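Long-range contacts in alpha-catenin-like protein hmp-1 (Caenorhabditis elegans, PDB 5H5M), which acts in the cadherin-catenin complex at adherens junctions, binding beta-catenin and actin filaments, and is required for cell migration and cell shape changes in the embryo: residues A[51-56]-A[116-121]; A[122-127]-A[284-289]; A[151-156]-A[189-194]; A[238-243]-A[288-293]; A[247-252]-A[361-366]. All blocks are in the same frame, centred on the assembly; numbering follows the deposited sequence.

Contact 1 of 5, residues A[51-56]-A[116-121]; sequences AESTRE and VDHISD
Thr54 and His118 mark the closest backbone approach, 7.5 Å between CA atoms, where the linker between helices 27-49 and 56-80, with a type I beta turn from Ala51 to Thr54, lies against the end of helix 92-122. Ser53 OG meets His118 NE2 at 2.7 Å in a hydrogen bond of undecided direction, at the edge of the imidazole and near its plane. Thr54 OG1 stands at the same edge, 3.5 Å from His118 CE1, but its own bond goes to Ile48 O. Arg55 buries more surface than any other residue of the two segments. Its side chain, extended from CG to NE, meets Asp121 tip to tip in a salt bridge: NH1 lies 2.7 Å from Asp121 OD2, and NH2 donates to the syn lone pair of Asp121 OD1 at 3.1 Å (N-H...O 160°). The two planes are turned 39° apart, so this end-on double grip is twisted. Asp117 OD2 sits 4.1 Å from Arg55 NH1, well out of the guanidinium plane, and bonds to His247. Arg55 NE pairs with Glu250, and Asp121 OD1 also takes Arg286. Opposite charges tie this linker to helices 92-122 and 237-260, and the shared network probably favours ionised Asp121 and Glu250.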
# COMPACT_ATOMS: atom_id res chain seq x y z
N ALA A 51 3.16 3.43 13.78
CA ALA A 51 1.97 4.10 13.28
C ALA A 51 0.79 3.19 13.58
O ALA A 51 0.88 1.98 13.42
CB ALA A 51 2.08 4.39 11.79
N GLU A 52 -0.33 3.76 14.04
CA GLU A 52 -1.48 2.94 14.38
C GLU A 52 -2.29 2.56 13.15
O GLU A 52 -3.38 2.00 13.26
CB GLU A 52 -2.37 3.63 15.41
CG GLU A 52 -2.41 2.91 16.76
CD GLU A 52 -2.75 1.44 16.63
OE1 GLU A 52 -3.96 1.11 16.59
OE2 GLU A 52 -1.82 0.60 16.56
N SER A 53 -1.75 2.86 11.98
CA SER A 53 -2.31 2.36 10.73
C SER A 53 -1.48 1.16 10.27
O SER A 53 -1.93 0.36 9.44
CB SER A 53 -2.33 3.45 9.66
OG SER A 53 -1.04 3.99 9.46
N THR A 54 -0.27 1.05 10.82
CA THR A 54 0.64 -0.03 10.46
C THR A 54 0.14 -1.37 11.01
O THR A 54 -0.35 -1.44 12.14
CB THR A 54 2.07 0.24 10.98
OG1 THR A 54 2.56 1.47 10.43
CG2 THR A 54 3.02 -0.89 10.61
N ARG A 55 0.25 -2.42 10.21
CA ARG A 55 -0.20 -3.75 10.61
C ARG A 55 0.73 -4.37 11.66
O ARG A 55 1.94 -4.12 11.65
CB ARG A 55 -0.32 -4.67 9.39
CG ARG A 55 -1.58 -4.44 8.56
CD ARG A 55 -1.50 -5.14 7.20
NE ARG A 55 -2.78 -5.17 6.50
CZ ARG A 55 -3.28 -4.16 5.80
NH1 ARG A 55 -2.62 -3.01 5.71
NH2 ARG A 55 -4.45 -4.29 5.18
N GLU A 56 0.16 -5.17 12.55
CA GLU A 56 0.88 -5.70 13.70
C GLU A 56 2.05 -6.60 13.34
O GLU A 56 3.14 -6.47 13.90
CB GLU A 56 -0.09 -6.47 14.61
CG GLU A 56 0.57 -7.10 15.83
CD GLU A 56 1.16 -6.08 16.79
OE1 GLU A 56 0.75 -4.90 16.74
OE2 GLU A 56 2.03 -6.46 17.60
N VAL A 116 3.91 0.06 1.39
CA VAL A 116 3.03 -0.55 0.39
C VAL A 116 1.73 -1.03 1.04
O VAL A 116 0.67 -0.99 0.41
CB VAL A 116 3.73 -1.72 -0.33
CG1 VAL A 116 2.80 -2.39 -1.32
CG2 VAL A 116 4.97 -1.21 -1.05
N ASP A 117 1.81 -1.45 2.31
CA ASP A 117 0.60 -1.76 3.09
C ASP A 117 -0.39 -0.61 3.04
O ASP A 117 -1.59 -0.81 2.82
CB ASP A 117 0.94 -2.06 4.55
CG ASP A 117 1.37 -3.48 4.78
OD1 ASP A 117 2.19 -3.70 5.69
OD2 ASP A 117 0.90 -4.39 4.06
N HIS A 118 0.12 0.59 3.28
CA HIS A 118 -0.69 1.80 3.30
C HIS A 118 -1.21 2.14 1.90
O HIS A 118 -2.38 2.49 1.74
CB HIS A 118 0.12 2.97 3.88
CG HIS A 118 0.41 2.83 5.34
ND1 HIS A 118 1.36 1.95 5.83
CD2 HIS A 118 -0.13 3.45 6.42
CE1 HIS A 118 1.39 2.04 7.15
NE2 HIS A 118 0.50 2.94 7.53
N ILE A 119 -0.34 2.04 0.90
CA ILE A 119 -0.71 2.32 -0.48
C ILE A 119 -1.77 1.34 -0.97
O ILE A 119 -2.71 1.71 -1.67
CB ILE A 119 0.51 2.26 -1.42
CG1 ILE A 119 1.51 3.36 -1.04
CG2 ILE A 119 0.09 2.41 -2.87
CD1 ILE A 119 2.73 3.42 -1.93
N SER A 120 -1.62 0.07 -0.58
CA SER A 120 -2.57 -0.97 -0.94
C SER A 120 -3.97 -0.64 -0.42
O SER A 120 -4.94 -0.73 -1.15
CB SER A 120 -2.10 -2.33 -0.42
OG SER A 120 -3.01 -3.37 -0.76
N ASP A 121 -4.05 -0.26 0.86
CA ASP A 121 -5.33 0.08 1.48
C ASP A 121 -5.93 1.38 0.93
O ASP A 121 -7.11 1.42 0.57
CB ASP A 121 -5.18 0.20 3.00
CG ASP A 121 -4.87 -1.12 3.67
OD1 ASP A 121 -5.15 -2.18 3.08
OD2 ASP A 121 -4.34 -1.11 4.81
O HOH W 1 -2.85 1.13 6.18

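Contact 2 of 5, residues A[122-127]-A[284-289]; sequences AFLDTR and RGRALR
Leu124 and Gly285 come within 4.7 Å, CA to CA, where the turn after helix 92-122 lies across helix 276-300 in the helical-bundle fold of the vinculin/alpha-catenin family. The backbone contact is the tightest: Leu124 O stands 3.2 Å from Gly285 CA, an approach that suits a residue without a side chain. Van der Waals packing of Leu124 on Arg286 follows. Leu124 CB rests 4.0 Å from Arg286 CG; its own CG lies between the backbone N and the carbonyl carbon (chi1 72°), and the methyls branch from there. The Arg286 guanidinium that Leu124 covers is also held by a salt bridge from NE to Asp251. A third group of contacts runs along Arg289, folded at chi2 and chi3: its CD lies 3.3 Å from Phe123 O, while NE, though near that oxygen, is badly angled for a hydrogen bond. NH2 turns to Asp232 on helix 207-233, whose Thr228 and Leu231 pack against Phe123. Asp125 OD1 accepts a weak capping bond from Arg127 N ahead of helix 128-137. Leu124 CD2 sits 3.6 Å above the Arg286 guanidinium plane, over its centre.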
# COMPACT_ATOMS: atom_id res chain seq x y z
N ALA A 122 -5.12 2.42 0.88
CA ALA A 122 -5.62 3.77 0.63
C ALA A 122 -6.07 4.00 -0.81
O ALA A 122 -6.94 4.83 -1.07
CB ALA A 122 -4.56 4.80 1.01
N PHE A 123 -5.48 3.26 -1.75
CA PHE A 123 -5.71 3.52 -3.17
C PHE A 123 -6.43 2.39 -3.89
O PHE A 123 -6.46 2.36 -5.12
CB PHE A 123 -4.37 3.82 -3.86
CG PHE A 123 -3.75 5.12 -3.43
CD1 PHE A 123 -3.00 5.19 -2.26
CD2 PHE A 123 -3.93 6.27 -4.18
CE1 PHE A 123 -2.44 6.39 -1.85
CE2 PHE A 123 -3.37 7.48 -3.77
CZ PHE A 123 -2.63 7.53 -2.60
N LEU A 124 -7.03 1.47 -3.14
CA LEU A 124 -7.77 0.37 -3.76
C LEU A 124 -9.06 0.86 -4.40
O LEU A 124 -9.62 0.19 -5.27
CB LEU A 124 -8.05 -0.75 -2.75
CG LEU A 124 -9.07 -0.64 -1.60
CD1 LEU A 124 -10.50 -0.90 -2.07
CD2 LEU A 124 -8.70 -1.63 -0.50
N ASP A 125 -9.55 2.02 -3.98
CA ASP A 125 -10.77 2.58 -4.54
C ASP A 125 -10.83 4.09 -4.35
O ASP A 125 -11.36 4.59 -3.36
CB ASP A 125 -12.01 1.93 -3.91
CG ASP A 125 -13.30 2.30 -4.62
OD1 ASP A 125 -13.25 3.07 -5.60
OD2 ASP A 125 -14.37 1.81 -4.19
N THR A 126 -10.28 4.82 -5.32
CA THR A 126 -10.19 6.28 -5.23
C THR A 126 -11.35 6.98 -5.95
O THR A 126 -11.42 8.21 -5.96
CB THR A 126 -8.86 6.79 -5.81
OG1 THR A 126 -8.73 6.34 -7.17
CG2 THR A 126 -7.69 6.28 -4.99
N ARG A 127 -12.25 6.21 -6.55
CA ARG A 127 -13.36 6.80 -7.28
C ARG A 127 -14.66 6.83 -6.49
O ARG A 127 -15.32 7.88 -6.41
CB ARG A 127 -13.59 6.06 -8.61
CG ARG A 127 -13.70 7.00 -9.80
CD ARG A 127 -14.23 6.32 -11.06
NE ARG A 127 -14.85 7.29 -11.97
CZ ARG A 127 -14.18 8.16 -12.73
NH1 ARG A 127 -12.85 8.19 -12.71
NH2 ARG A 127 -14.84 9.00 -13.52
N ARG A 284 -12.01 -6.69 -4.88
CA ARG A 284 -12.23 -6.20 -6.23
C ARG A 284 -11.31 -5.01 -6.53
O ARG A 284 -10.64 -4.98 -7.57
CB ARG A 284 -13.69 -5.79 -6.43
CG ARG A 284 -13.97 -5.22 -7.81
CD ARG A 284 -15.43 -4.82 -7.98
NE ARG A 284 -15.66 -4.23 -9.30
CZ ARG A 284 -16.06 -4.92 -10.37
NH1 ARG A 284 -16.30 -6.22 -10.28
NH2 ARG A 284 -16.24 -4.30 -11.53
N GLY A 285 -11.28 -4.05 -5.61
CA GLY A 285 -10.46 -2.86 -5.77
C GLY A 285 -8.98 -3.17 -5.89
O GLY A 285 -8.30 -2.64 -6.77
N ARG A 286 -8.48 -4.03 -5.01
CA ARG A 286 -7.07 -4.42 -5.03
C ARG A 286 -6.72 -5.18 -6.31
O ARG A 286 -5.66 -4.95 -6.90
CB ARG A 286 -6.73 -5.29 -3.81
CG ARG A 286 -6.88 -4.59 -2.46
CD ARG A 286 -6.26 -5.44 -1.36
NE ARG A 286 -6.96 -5.32 -0.09
CZ ARG A 286 -6.70 -4.39 0.83
NH1 ARG A 286 -5.75 -3.49 0.62
NH2 ARG A 286 -7.39 -4.37 1.96
N ALA A 287 -7.61 -6.08 -6.72
CA ALA A 287 -7.40 -6.87 -7.92
C ALA A 287 -7.30 -5.98 -9.16
O ALA A 287 -6.47 -6.21 -10.04
CB ALA A 287 -8.53 -7.89 -8.09
N LEU A 288 -8.15 -4.96 -9.21
CA LEU A 288 -8.14 -4.04 -10.35
C LEU A 288 -6.90 -3.15 -10.33
O LEU A 288 -6.37 -2.78 -11.38
CB LEU A 288 -9.42 -3.19 -10.36
CG LEU A 288 -10.67 -3.95 -10.80
CD1 LEU A 288 -11.91 -3.06 -10.76
CD2 LEU A 288 -10.48 -4.54 -12.19
N ARG A 289 -6.43 -2.81 -9.13
CA ARG A 289 -5.18 -2.07 -8.99
C ARG A 289 -4.00 -2.90 -9.51
O ARG A 289 -3.11 -2.38 -10.18
CB ARG A 289 -4.95 -1.67 -7.54
CG ARG A 289 -5.71 -0.42 -7.12
CD ARG A 289 -5.03 0.84 -7.66
NE ARG A 289 -3.80 1.13 -6.92
CZ ARG A 289 -2.71 1.67 -7.46
NH1 ARG A 289 -2.67 1.97 -8.75
NH2 ARG A 289 -1.65 1.90 -6.70

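Contact 3 of 5, residues A[151-156]-A[189-194]; sequences MFQEHA and LAPQVA
Ala156 and Ala190 meet methyl to methyl, CB to CB 3.6 Å, between helices 142-166 and 173-202. Phe152 has CG anti to the backbone N (chi1 165°), and the ring beyond it meets the partner helix: CZ touches Val193 CG1 at 3.7 Å, the side chains crossing at about a right angle. The ring's CE2 edge faces Ala190 O at 3.4 Å, with the oxygen near the ring plane; that carbonyl also accepts from Ala194 N one turn on. Gln153 bends at chi2 and lays OE1 3.5 Å from Pro191 CA, while its NE2 is bonded to Asn157. Pro191 has no N-H to give to the preceding turn, and helix 173-202 kinks there. Further out, Trp220 of helix 207-233 meets Phe152 edge to face and packs on both alanines, and Leu130 of helix 128-137 touches Phe152 and Val193. Axes 9.6 Å apart at 168°, with a small alanine pair between the helices and Phe152 packed beside it, are those of neighbouring antiparallel helices in a helical bundle.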
# COMPACT_ATOMS: atom_id res chain seq x y z
N MET A 151 -17.07 10.92 4.90
CA MET A 151 -16.30 9.78 4.43
C MET A 151 -15.29 10.18 3.37
O MET A 151 -14.14 9.73 3.39
CB MET A 151 -17.23 8.69 3.89
CG MET A 151 -18.20 8.14 4.92
SD MET A 151 -17.37 7.66 6.45
CE MET A 151 -16.29 6.36 5.86
N PHE A 152 -15.72 11.02 2.43
CA PHE A 152 -14.82 11.51 1.39
C PHE A 152 -13.63 12.26 1.98
O PHE A 152 -12.49 12.08 1.54
CB PHE A 152 -15.57 12.43 0.41
CG PHE A 152 -14.65 13.25 -0.45
CD1 PHE A 152 -14.04 12.68 -1.56
CD2 PHE A 152 -14.40 14.58 -0.16
CE1 PHE A 152 -13.19 13.43 -2.36
CE2 PHE A 152 -13.55 15.33 -0.95
CZ PHE A 152 -12.94 14.76 -2.06
N GLN A 153 -13.89 13.10 2.98
CA GLN A 153 -12.84 13.88 3.62
C GLN A 153 -11.84 12.98 4.33
O GLN A 153 -10.63 13.19 4.24
CB GLN A 153 -13.43 14.89 4.60
CG GLN A 153 -12.40 15.72 5.34
CD GLN A 153 -11.62 16.65 4.43
OE1 GLN A 153 -12.20 17.47 3.71
NE2 GLN A 153 -10.30 16.53 4.44
N GLU A 154 -12.35 11.97 5.03
CA GLU A 154 -11.50 11.00 5.71
C GLU A 154 -10.66 10.20 4.71
O GLU A 154 -9.49 9.91 4.96
CB GLU A 154 -12.34 10.05 6.57
CG GLU A 154 -13.02 10.74 7.74
CD GLU A 154 -13.86 9.80 8.58
OE1 GLU A 154 -13.96 8.60 8.22
OE2 GLU A 154 -14.43 10.25 9.59
N HIS A 155 -11.27 9.86 3.58
CA HIS A 155 -10.57 9.21 2.47
C HIS A 155 -9.46 10.11 1.94
O HIS A 155 -8.36 9.65 1.64
CB HIS A 155 -11.57 8.86 1.36
CG HIS A 155 -10.94 8.57 0.04
ND1 HIS A 155 -10.42 7.33 -0.28
CD2 HIS A 155 -10.76 9.35 -1.06
CE1 HIS A 155 -9.94 7.36 -1.52
NE2 HIS A 155 -10.14 8.57 -2.01
N ALA A 156 -9.75 11.41 1.85
CA ALA A 156 -8.77 12.39 1.42
C ALA A 156 -7.59 12.48 2.39
O ALA A 156 -6.44 12.54 1.97
CB ALA A 156 -9.42 13.75 1.25
N LEU A 189 -7.73 20.98 -1.76
CA LEU A 189 -8.92 20.83 -2.60
C LEU A 189 -10.06 20.06 -1.92
O LEU A 189 -11.24 20.37 -2.13
CB LEU A 189 -8.53 20.13 -3.90
CG LEU A 189 -9.55 20.03 -5.03
CD1 LEU A 189 -10.03 21.41 -5.44
CD2 LEU A 189 -8.94 19.30 -6.22
N ALA A 190 -9.71 19.07 -1.10
CA ALA A 190 -10.68 18.16 -0.48
C ALA A 190 -11.84 18.85 0.27
O ALA A 190 -13.00 18.49 0.05
CB ALA A 190 -9.96 17.19 0.46
N PRO A 191 -11.55 19.82 1.16
CA PRO A 191 -12.70 20.41 1.86
C PRO A 191 -13.57 21.26 0.93
O PRO A 191 -14.75 21.48 1.21
CB PRO A 191 -12.06 21.27 2.95
CG PRO A 191 -10.61 20.88 2.99
CD PRO A 191 -10.28 20.40 1.61
N GLN A 192 -12.97 21.75 -0.16
CA GLN A 192 -13.70 22.56 -1.12
C GLN A 192 -14.60 21.68 -1.98
O GLN A 192 -15.72 22.07 -2.32
CB GLN A 192 -12.73 23.35 -2.00
CG GLN A 192 -11.78 24.23 -1.22
CD GLN A 192 -10.75 24.91 -2.10
OE1 GLN A 192 -10.69 24.68 -3.30
NE2 GLN A 192 -9.92 25.75 -1.49
N VAL A 193 -14.10 20.49 -2.33
CA VAL A 193 -14.89 19.51 -3.06
C VAL A 193 -16.11 19.11 -2.23
O VAL A 193 -17.23 19.04 -2.75
CB VAL A 193 -14.07 18.25 -3.40
CG1 VAL A 193 -14.97 17.16 -3.98
CG2 VAL A 193 -12.95 18.58 -4.36
N ALA A 194 -15.90 18.88 -0.94
CA ALA A 194 -16.98 18.54 -0.03
C ALA A 194 -18.05 19.63 -0.00
O ALA A 194 -19.24 19.35 -0.15
CB ALA A 194 -16.44 18.29 1.37

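Contact 4 of 5, residues A[238-243]-A[288-293]; sequences DDFLAV and LRVCDV
Phe240 points its ring from helix 237-260 at helix 276-300 and loses more surface here than any other residue of the two segments. Its CG is anti to the backbone N (chi1 -175°), and the ring beyond it meets the partner helix. The CE2 corner lies 4.0 Å from Val293 CG2, and Val290 N stands at the ring edge, near its plane, 4.2 Å from the same carbon. The other side of the tip meets Arg289: CZ is 4.0 Å from Arg289 CB, and CE1 is 4.0 Å from Arg289 NH2. Ring and guanidinium planes are 65° apart, with the nitrogen oblique to the ring, so these are packing contacts; the salt bridge of Arg289 lies elsewhere, to Asp232. The two segments run antiparallel at -161° with axes 10.7 Å apart, as neighbouring helices do in the four-helix-bundle architecture of this M domain. Val290, second in buried surface, presents both methyls to Leu241. There Leu241 CD2 reaches 3.9 Å from Val290 CG1 and 4.2 Å from Val290 CG2, the side chains crossing at a slant. Leu241 CB does not itself aim at the partner helix; only the branched end comes close. Helix 345-374 covers this part of the interface, with Leu373 and Arg370 against Leu241 and Ile369 against Val290.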
# COMPACT_ATOMS: atom_id res chain seq x y z
N ASP A 238 7.25 -5.83 -7.35
CA ASP A 238 7.17 -7.08 -6.59
C ASP A 238 6.60 -6.86 -5.20
O ASP A 238 5.79 -7.67 -4.73
CB ASP A 238 8.54 -7.74 -6.48
CG ASP A 238 8.45 -9.11 -5.83
OD1 ASP A 238 8.79 -9.21 -4.63
OD2 ASP A 238 8.02 -10.06 -6.50
N ASP A 239 7.03 -5.79 -4.53
CA ASP A 239 6.46 -5.42 -3.24
C ASP A 239 4.95 -5.24 -3.35
O ASP A 239 4.18 -5.75 -2.52
CB ASP A 239 7.09 -4.14 -2.70
CG ASP A 239 8.52 -4.35 -2.24
OD1 ASP A 239 8.89 -5.50 -1.94
OD2 ASP A 239 9.27 -3.35 -2.17
N PHE A 240 4.52 -4.52 -4.38
CA PHE A 240 3.10 -4.23 -4.53
C PHE A 240 2.29 -5.50 -4.75
O PHE A 240 1.22 -5.66 -4.17
CB PHE A 240 2.84 -3.25 -5.67
CG PHE A 240 1.41 -2.83 -5.77
CD1 PHE A 240 0.90 -1.86 -4.91
CD2 PHE A 240 0.56 -3.41 -6.70
CE1 PHE A 240 -0.43 -1.48 -4.99
CE2 PHE A 240 -0.77 -3.03 -6.78
CZ PHE A 240 -1.26 -2.06 -5.92
N LEU A 241 2.81 -6.40 -5.57
CA LEU A 241 2.11 -7.64 -5.87
C LEU A 241 2.12 -8.60 -4.68
O LEU A 241 1.15 -9.32 -4.45
CB LEU A 241 2.72 -8.32 -7.10
CG LEU A 241 2.61 -7.54 -8.41
CD1 LEU A 241 3.10 -8.39 -9.57
CD2 LEU A 241 1.19 -7.06 -8.65
N ALA A 242 3.22 -8.61 -3.93
CA ALA A 242 3.35 -9.49 -2.77
C ALA A 242 2.40 -9.05 -1.65
O ALA A 242 1.76 -9.89 -1.01
CB ALA A 242 4.79 -9.51 -2.27
N VAL A 243 2.32 -7.75 -1.43
CA VAL A 243 1.41 -7.19 -0.43
C VAL A 243 -0.04 -7.32 -0.89
O VAL A 243 -0.92 -7.67 -0.10
CB VAL A 243 1.75 -5.71 -0.13
CG1 VAL A 243 0.64 -5.06 0.67
CG2 VAL A 243 3.08 -5.61 0.60
N LEU A 288 -8.15 -4.96 -9.21
CA LEU A 288 -8.14 -4.04 -10.35
C LEU A 288 -6.90 -3.15 -10.33
O LEU A 288 -6.37 -2.78 -11.38
CB LEU A 288 -9.42 -3.19 -10.36
CG LEU A 288 -10.67 -3.95 -10.80
CD1 LEU A 288 -11.91 -3.06 -10.76
CD2 LEU A 288 -10.48 -4.54 -12.19
N ARG A 289 -6.43 -2.81 -9.13
CA ARG A 289 -5.18 -2.07 -8.99
C ARG A 289 -4.00 -2.90 -9.51
O ARG A 289 -3.11 -2.38 -10.18
CB ARG A 289 -4.95 -1.67 -7.54
CG ARG A 289 -5.71 -0.42 -7.12
CD ARG A 289 -5.03 0.84 -7.66
NE ARG A 289 -3.80 1.13 -6.92
CZ ARG A 289 -2.71 1.67 -7.46
NH1 ARG A 289 -2.67 1.97 -8.75
NH2 ARG A 289 -1.65 1.90 -6.70
N VAL A 290 -4.01 -4.19 -9.20
CA VAL A 290 -3.00 -5.12 -9.71
C VAL A 290 -3.00 -5.14 -11.24
O VAL A 290 -1.95 -5.12 -11.86
CB VAL A 290 -3.24 -6.56 -9.17
CG1 VAL A 290 -2.47 -7.59 -9.99
CG2 VAL A 290 -2.87 -6.64 -7.70
N CYS A 291 -4.19 -5.15 -11.83
CA CYS A 291 -4.31 -5.10 -13.29
C CYS A 291 -3.72 -3.81 -13.86
O CYS A 291 -2.97 -3.85 -14.83
CB CYS A 291 -5.78 -5.23 -13.71
SG CYS A 291 -6.51 -6.86 -13.37
N ASP A 292 -4.07 -2.68 -13.25
CA ASP A 292 -3.57 -1.38 -13.71
C ASP A 292 -2.05 -1.30 -13.68
O ASP A 292 -1.42 -0.87 -14.65
CB ASP A 292 -4.15 -0.25 -12.85
CG ASP A 292 -5.62 -0.00 -13.11
OD1 ASP A 292 -6.11 -0.42 -14.19
OD2 ASP A 292 -6.28 0.61 -12.25
N VAL A 293 -1.48 -1.71 -12.56
CA VAL A 293 -0.05 -1.56 -12.31
C VAL A 293 0.79 -2.50 -13.17
O VAL A 293 1.87 -2.12 -13.64
CB VAL A 293 0.26 -1.80 -10.81
CG1 VAL A 293 1.75 -1.88 -10.56
CG2 VAL A 293 -0.35 -0.69 -9.97

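Contact 5 of 5, residues A[247-252]-A[361-366]; sequences HIVEDC and LVHDAV
Ile248 reaches from helix 237-260 toward helix 345-374, its CB pointing toward the partner helix. From CB the short branch, CG2, lies 4.2 Å from His363 CD2, oblique to the imidazole. The long branch leaves through CG1, which is beside the backbone N, and continues extended through chi2 (173°) to the tip. There CD1 lodges between two valines one turn apart, 3.8 Å from Val366 CG2 and 4.0 Å from Val362 CG1. Next to it Val249 sets CG2 3.4 Å from His363 NE2, also oblique to the ring, a snug contact at the more exposed margin. Around this patch Ala287 of helix 276-300 and Phe325 of helix 305-339 pack on Val362, while ND1 of His247 is hydrogen-bonded to Ser120 of helix 92-122. With axes 10.4 Å apart at 169°, branched aliphatic residues inside and a histidine toward the margin, this is the core packing of antiparallel helices in a four-helix bundle.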
# COMPACT_ATOMS: atom_id res chain seq x y z
N HIS A 247 -2.86 -9.18 1.12
CA HIS A 247 -4.01 -8.41 1.57
C HIS A 247 -5.32 -9.03 1.10
O HIS A 247 -6.33 -8.98 1.80
CB HIS A 247 -3.90 -6.96 1.11
CG HIS A 247 -2.96 -6.13 1.93
ND1 HIS A 247 -2.86 -4.76 1.79
CD2 HIS A 247 -2.09 -6.48 2.91
CE1 HIS A 247 -1.97 -4.30 2.65
NE2 HIS A 247 -1.49 -5.32 3.34
N ILE A 248 -5.31 -9.62 -0.10
CA ILE A 248 -6.47 -10.33 -0.62
C ILE A 248 -6.82 -11.51 0.29
O ILE A 248 -8.00 -11.81 0.52
CB ILE A 248 -6.22 -10.82 -2.07
CG1 ILE A 248 -6.24 -9.64 -3.04
CG2 ILE A 248 -7.26 -11.84 -2.49
CD1 ILE A 248 -5.84 -10.00 -4.45
N VAL A 249 -5.79 -12.17 0.82
CA VAL A 249 -5.99 -13.25 1.79
C VAL A 249 -6.60 -12.71 3.08
O VAL A 249 -7.55 -13.30 3.61
CB VAL A 249 -4.66 -13.96 2.10
CG1 VAL A 249 -4.81 -14.88 3.31
CG2 VAL A 249 -4.16 -14.73 0.89
N GLU A 250 -6.07 -11.60 3.58
CA GLU A 250 -6.62 -10.92 4.76
C GLU A 250 -8.10 -10.57 4.58
O GLU A 250 -8.91 -10.79 5.47
CB GLU A 250 -5.85 -9.65 5.07
CG GLU A 250 -4.44 -9.85 5.60
CD GLU A 250 -3.79 -8.53 5.99
OE1 GLU A 250 -2.57 -8.52 6.26
OE2 GLU A 250 -4.50 -7.50 6.01
N ASP A 251 -8.43 -10.00 3.42
CA ASP A 251 -9.80 -9.63 3.11
C ASP A 251 -10.73 -10.83 3.16
O ASP A 251 -11.84 -10.75 3.69
CB ASP A 251 -9.89 -8.97 1.73
CG ASP A 251 -9.16 -7.65 1.67
OD1 ASP A 251 -8.94 -7.03 2.73
OD2 ASP A 251 -8.81 -7.23 0.54
N CYS A 252 -10.28 -11.95 2.59
CA CYS A 252 -11.04 -13.19 2.61
C CYS A 252 -11.28 -13.66 4.04
O CYS A 252 -12.38 -14.09 4.39
CB CYS A 252 -10.31 -14.28 1.82
SG CYS A 252 -11.16 -15.88 1.81
N LEU A 361 -10.73 -17.58 -7.00
CA LEU A 361 -10.79 -17.06 -8.37
C LEU A 361 -9.82 -15.89 -8.55
O LEU A 361 -8.96 -15.91 -9.43
CB LEU A 361 -12.20 -16.59 -8.71
CG LEU A 361 -13.18 -17.45 -9.52
CD1 LEU A 361 -13.10 -18.91 -9.13
CD2 LEU A 361 -14.59 -16.92 -9.33
N VAL A 362 -9.97 -14.88 -7.71
CA VAL A 362 -9.13 -13.69 -7.77
C VAL A 362 -7.69 -13.99 -7.37
O VAL A 362 -6.75 -13.58 -8.04
CB VAL A 362 -9.69 -12.58 -6.85
CG1 VAL A 362 -8.74 -11.39 -6.80
CG2 VAL A 362 -11.07 -12.14 -7.31
N HIS A 363 -7.53 -14.74 -6.28
CA HIS A 363 -6.23 -15.00 -5.68
C HIS A 363 -5.30 -15.82 -6.59
O HIS A 363 -4.14 -15.46 -6.78
CB HIS A 363 -6.41 -15.72 -4.34
CG HIS A 363 -5.16 -15.80 -3.52
ND1 HIS A 363 -4.58 -17.00 -3.17
CD2 HIS A 363 -4.39 -14.84 -2.97
CE1 HIS A 363 -3.50 -16.77 -2.44
NE2 HIS A 363 -3.36 -15.47 -2.31
N ASP A 364 -5.82 -16.91 -7.15
CA ASP A 364 -5.06 -17.74 -8.09
C ASP A 364 -4.63 -16.93 -9.31
O ASP A 364 -3.50 -17.07 -9.79
CB ASP A 364 -5.88 -18.95 -8.56
CG ASP A 364 -5.86 -20.09 -7.56
OD1 ASP A 364 -5.00 -20.10 -6.66
OD2 ASP A 364 -6.71 -21.00 -7.70
N ALA A 365 -5.54 -16.10 -9.80
CA ALA A 365 -5.27 -15.28 -10.98
C ALA A 365 -4.14 -14.29 -10.70
O ALA A 365 -3.33 -14.01 -11.58
CB ALA A 365 -6.53 -14.56 -11.42
N VAL A 366 -4.10 -13.77 -9.48
CA VAL A 366 -3.01 -12.88 -9.08
C VAL A 366 -1.69 -13.64 -9.06
O VAL A 366 -0.67 -13.12 -9.51
CB VAL A 366 -3.29 -12.24 -7.70
CG1 VAL A 366 -2.04 -11.57 -7.16
CG2 VAL A 366 -4.42 -11.24 -7.80

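How the contacts relate
Contacts 1, 2, 4 and 5 lie near the middle of the M domain, centres 10 to 18 Å apart, while contact 3 stands 18 to 30 Å from the others, out in the helices 142-166 and 173-202. Contact 1 closes first along the chain; contact 3 then falls between the two halves of contact 2, which ends on the same helix, 276-300, as contact 4. Contacts 4 and 5 share helix 237-260, and their segments alternate in sequence. Polar pairs join contact 1 to contacts 2 and 5. Contacts 3, 4 and 5 pack antiparallel helices; contact 1 ties a linker to helix 92-122 by charge, and contact 2 sets one on helix 276-300 by close backbone approach.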